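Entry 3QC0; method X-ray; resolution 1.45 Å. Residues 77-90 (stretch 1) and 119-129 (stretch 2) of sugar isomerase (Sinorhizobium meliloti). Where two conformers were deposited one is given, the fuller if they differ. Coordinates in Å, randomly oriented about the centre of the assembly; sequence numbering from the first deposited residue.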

# COMPACT_ATOMS: atom_id res chain seq x y z
N GLY A 77 25.44 10.27 8.26
CA GLY A 77 24.06 10.14 8.59
C GLY A 77 23.60 8.74 8.84
O GLY A 77 22.79 8.47 9.75
N ARG A 78 24.10 7.80 8.05
CA ARG A 78 23.73 6.40 8.28
C ARG A 78 24.24 5.93 9.65
O ARG A 78 23.53 5.21 10.35
CB ARG A 78 24.25 5.49 7.20
CG ARG A 78 23.46 5.73 5.91
CD ARG A 78 23.85 4.71 4.81
NE ARG A 78 25.22 4.86 4.38
CZ ARG A 78 25.67 5.65 3.41
NH1 ARG A 78 24.85 6.51 2.78
NH2 ARG A 78 26.96 5.61 3.10
N GLU A 79 25.46 6.33 9.99
CA GLU A 79 26.03 5.89 11.28
C GLU A 79 25.30 6.58 12.42
O GLU A 79 25.08 5.95 13.48
CB GLU A 79 27.51 6.13 11.33
CG GLU A 79 28.15 5.72 12.68
CD GLU A 79 28.03 4.23 13.02
OE1 GLU A 79 27.78 3.42 12.11
OE2 GLU A 79 28.20 3.88 14.23
N LYS A 80 24.89 7.85 12.25
CA LYS A 80 24.08 8.51 13.28
C LYS A 80 22.80 7.71 13.56
O LYS A 80 22.43 7.49 14.73
CB LYS A 80 23.75 9.96 12.93
CG LYS A 80 24.98 10.88 13.03
CD LYS A 80 24.68 12.34 12.59
CE LYS A 80 25.96 13.18 12.59
NZ LYS A 80 26.60 13.16 13.96
N ALA A 81 22.16 7.22 12.52
CA ALA A 81 20.96 6.41 12.69
C ALA A 81 21.28 5.09 13.39
O ALA A 81 20.57 4.69 14.33
CB ALA A 81 20.27 6.16 11.34
N ILE A 82 22.33 4.41 12.95
CA ILE A 82 22.73 3.14 13.58
C ILE A 82 23.00 3.36 15.06
O ILE A 82 22.54 2.58 15.91
CB ILE A 82 23.91 2.56 12.84
CG1 ILE A 82 23.50 2.03 11.46
CG2 ILE A 82 24.57 1.43 13.67
CD1 ILE A 82 24.65 1.89 10.45
N ASP A 83 23.73 4.42 15.39
CA ASP A 83 24.06 4.68 16.77
C ASP A 83 22.82 4.98 17.60
O ASP A 83 22.74 4.51 18.75
CB ASP A 83 25.18 5.74 16.87
CG ASP A 83 26.21 5.39 17.92
OD1 ASP A 83 26.64 4.20 18.03
OD2 ASP A 83 26.60 6.32 18.67
N ASP A 84 21.84 5.75 17.06
CA ASP A 84 20.55 5.91 17.73
C ASP A 84 19.87 4.59 18.03
O ASP A 84 19.28 4.43 19.10
CB ASP A 84 19.56 6.80 16.94
CG ASP A 84 18.18 6.93 17.62
OD1 ASP A 84 18.17 7.49 18.76
OD2 ASP A 84 17.16 6.39 17.07
N ASN A 85 19.95 3.63 17.10
CA ASN A 85 19.36 2.34 17.33
C ASN A 85 20.04 1.61 18.50
O ASN A 85 19.37 0.87 19.21
CB ASN A 85 19.44 1.47 16.07
CG ASN A 85 18.32 1.77 15.07
OD1 ASN A 85 17.30 1.09 15.12
ND2 ASN A 85 18.50 2.77 14.19
N ARG A 86 21.35 1.83 18.66
CA ARG A 86 22.03 1.25 19.83
C ARG A 86 21.48 1.83 21.13
O ARG A 86 21.27 1.09 22.09
CB ARG A 86 23.54 1.43 19.72
CG ARG A 86 24.15 0.69 18.54
CD ARG A 86 25.66 0.83 18.46
NE ARG A 86 26.20 0.15 17.29
CZ ARG A 86 26.80 0.73 16.25
NH1 ARG A 86 26.97 2.07 16.14
NH2 ARG A 86 27.17 -0.02 15.27
N ARG A 87 21.19 3.13 21.14
CA ARG A 87 20.53 3.74 22.29
C ARG A 87 19.14 3.14 22.52
O ARG A 87 18.74 2.84 23.63
CB ARG A 87 20.42 5.26 22.11
CG ARG A 87 21.70 6.03 21.86
CD ARG A 87 22.60 6.14 23.11
NE ARG A 87 23.19 4.84 23.45
CZ ARG A 87 24.19 4.25 22.80
NH1 ARG A 87 24.78 4.83 21.75
NH2 ARG A 87 24.60 3.05 23.18
N ALA A 88 18.38 2.93 21.42
CA ALA A 88 17.09 2.33 21.51
C ALA A 88 17.16 0.93 22.11
O ALA A 88 16.31 0.54 22.90
CB ALA A 88 16.38 2.33 20.13
N VAL A 89 18.17 0.16 21.72
CA VAL A 89 18.40 -1.16 22.28
C VAL A 89 18.66 -1.05 23.77
O VAL A 89 18.10 -1.82 24.52
CB VAL A 89 19.58 -1.87 21.60
CG1 VAL A 89 20.08 -3.08 22.43
CG2 VAL A 89 19.17 -2.32 20.16
N ASP A 90 19.48 -0.08 24.18
CA ASP A 90 19.79 0.09 25.61
C ASP A 90 18.50 0.39 26.41
O ASP A 90 18.30 -0.10 27.53
CB ASP A 90 20.82 1.18 25.81
CG ASP A 90 22.18 0.85 25.25
OD1 ASP A 90 22.45 -0.32 24.81
OD2 ASP A 90 23.02 1.77 25.25
N ARG A 119 18.92 -1.71 0.69
CA ARG A 119 20.25 -2.21 1.08
C ARG A 119 20.75 -1.51 2.35
O ARG A 119 21.36 -2.15 3.22
CB ARG A 119 21.27 -2.06 -0.03
CG ARG A 119 21.01 -2.98 -1.20
CD ARG A 119 22.19 -3.02 -2.17
NE ARG A 119 22.50 -1.72 -2.76
CZ ARG A 119 21.95 -1.25 -3.89
NH1 ARG A 119 21.04 -1.93 -4.55
NH2 ARG A 119 22.34 -0.06 -4.34
N MSE A 120 20.53 -0.22 2.47
CA MSE A 120 20.94 0.54 3.69
C MSE A 120 20.22 0.06 4.91
O MSE A 120 20.79 0.02 5.98
CB MSE A 120 20.71 2.02 3.52
CG MSE A 120 21.53 2.69 2.43
SE MSE A 120 21.01 4.51 2.13
CE MSE A 120 22.20 4.95 0.69
N VAL A 121 18.96 -0.34 4.77
CA VAL A 121 18.21 -0.99 5.86
C VAL A 121 18.85 -2.28 6.32
O VAL A 121 19.11 -2.48 7.49
CB VAL A 121 16.71 -1.21 5.48
CG1 VAL A 121 15.99 -2.01 6.55
CG2 VAL A 121 16.01 0.19 5.25
N VAL A 122 19.16 -3.14 5.34
CA VAL A 122 19.78 -4.43 5.69
C VAL A 122 21.14 -4.18 6.40
O VAL A 122 21.43 -4.77 7.44
CB VAL A 122 19.94 -5.33 4.48
CG1 VAL A 122 20.65 -6.63 4.84
CG2 VAL A 122 18.53 -5.59 3.87
N GLU A 123 21.95 -3.31 5.83
CA GLU A 123 23.25 -3.00 6.39
C GLU A 123 23.13 -2.36 7.78
O GLU A 123 23.92 -2.65 8.68
CB GLU A 123 24.01 -2.05 5.48
CG GLU A 123 24.47 -2.64 4.17
CD GLU A 123 25.02 -1.54 3.21
OE1 GLU A 123 25.03 -0.32 3.53
OE2 GLU A 123 25.44 -1.92 2.11
N GLY A 124 22.12 -1.54 7.96
CA GLY A 124 21.91 -0.86 9.23
C GLY A 124 21.51 -1.84 10.31
O GLY A 124 22.03 -1.80 11.46
N ILE A 125 20.56 -2.74 10.00
CA ILE A 125 20.17 -3.82 10.94
C ILE A 125 21.36 -4.68 11.28
O ILE A 125 21.59 -4.97 12.46
CB ILE A 125 18.97 -4.63 10.46
CG1 ILE A 125 17.77 -3.69 10.22
CG2 ILE A 125 18.61 -5.70 11.47
CD1 ILE A 125 16.58 -4.40 9.49
N ALA A 126 22.15 -5.03 10.28
CA ALA A 126 23.34 -5.83 10.52
C ALA A 126 24.32 -5.14 11.47
O ALA A 126 24.94 -5.81 12.31
CB ALA A 126 24.03 -6.14 9.24
N ALA A 127 24.41 -3.82 11.37
CA ALA A 127 25.32 -3.03 12.20
C ALA A 127 24.85 -2.98 13.65
O ALA A 127 25.68 -2.94 14.58
CB ALA A 127 25.50 -1.59 11.64
N VAL A 128 23.53 -2.97 13.85
CA VAL A 128 22.92 -2.91 15.17
C VAL A 128 22.88 -4.29 15.85
O VAL A 128 22.94 -4.38 17.08
CB VAL A 128 21.48 -2.32 15.08
CG1 VAL A 128 20.75 -2.35 16.46
CG2 VAL A 128 21.53 -0.88 14.51
N LEU A 129 22.76 -5.35 15.06
CA LEU A 129 22.50 -6.67 15.62
C LEU A 129 23.45 -7.07 16.74
O LEU A 129 22.98 -7.53 17.78
CB LEU A 129 22.48 -7.73 14.52
CG LEU A 129 21.06 -8.04 13.99
CD1 LEU A 129 21.06 -8.85 12.68
CD2 LEU A 129 20.25 -8.74 15.09
O HOH W 1 26.40 -2.71 17.15

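Residues 77-90 and 119-129 of the sugar isomerase each form part of a longer helix. Both follow the regular pattern of backbone hydrogen bonds from the amide of one residue to the carbonyl four positions earlier, as in Ile 82 N to Arg 78 O (3.0 Å) and Gly 124 N to Met 120 O (2.9 Å). Near the end of the second stretch, weak bonds to the carbonyl three residues back accompany this pattern, from Ala 127 N to Gly 124 O and from Val 128 N to Ile 125 O, both 3.1 Å. The helices run in broadly the same direction, crossing at -44°, and their axes approach to 9.3 Å. The backbones come nearest where Ile 82 CA lies 6.0 Å from Gly 124 CA. Together the two stretches bury 392 Å² against each other.

Gly 124 suits this point of closest backbone register because it presents only its main chain to the opposing helix. Ile 82 CG1 rests 4.0 Å from Gly 124 CA, so an isoleucine side chain is accommodated directly against the backbone. With chi1 in the m and chi2 in the t rotamer, Ile 82 also places CG2 3.8 Å from Ala 127 CB and 3.9 Å from Val 128 CG2. One branched side chain thus touches three residues of the second helix, and the short methyl of Ala 127, directed toward the first helix, fills the space beside it without bulk.

Val 128 has the largest area covered by the opposite stretch. Its CA-to-CB bond points sideways; CG2 packs 3.5 Å from Asn 85 CB, which CG1 also approaches at 4.1 Å, and CG1 lies 4.0 Å from Val 89 CG2. Asn 85 is buried and polar, but it offers its aliphatic CB to the valine. Its amide is engaged within its own helix, where ND2 donates to Ala 81 O at 2.8 Å, and its polar atoms find further partners elsewhere in the structure.

At the other end of the contact, the CA-to-CB bonds of Arg 78 and Met 120, the latter present as selenomethionine, both point toward the opposing stretch. The extended t conformation of chi2 and chi3 carries the terminal methyl of Met 120 to the guanidinium, with CE 3.7 Å from Arg 78 NH1. This flexible apolar chain covers part of the arginine while NH1 hydrogen-bonds elsewhere in the structure.

The polar link between the helices centres on Arg 86. Its CA-to-CB bond points sideways, but the extended side chain brings its end nearer to the second helix. NH2 makes a weak hydrogen bond to Ala 127 O (3.4 Å, 149°), with the oxygen near the plane of the guanidinium. A water reinforces this link, accepting from Arg 86 NE at 2.9 Å and donating to Ala 127 O at 2.7 Å. Meanwhile NH1 forms salt bridges to Glu 79 OE2 and Asp 83 OD1, each at 2.9 Å, which tether the guanidinium to its own helix.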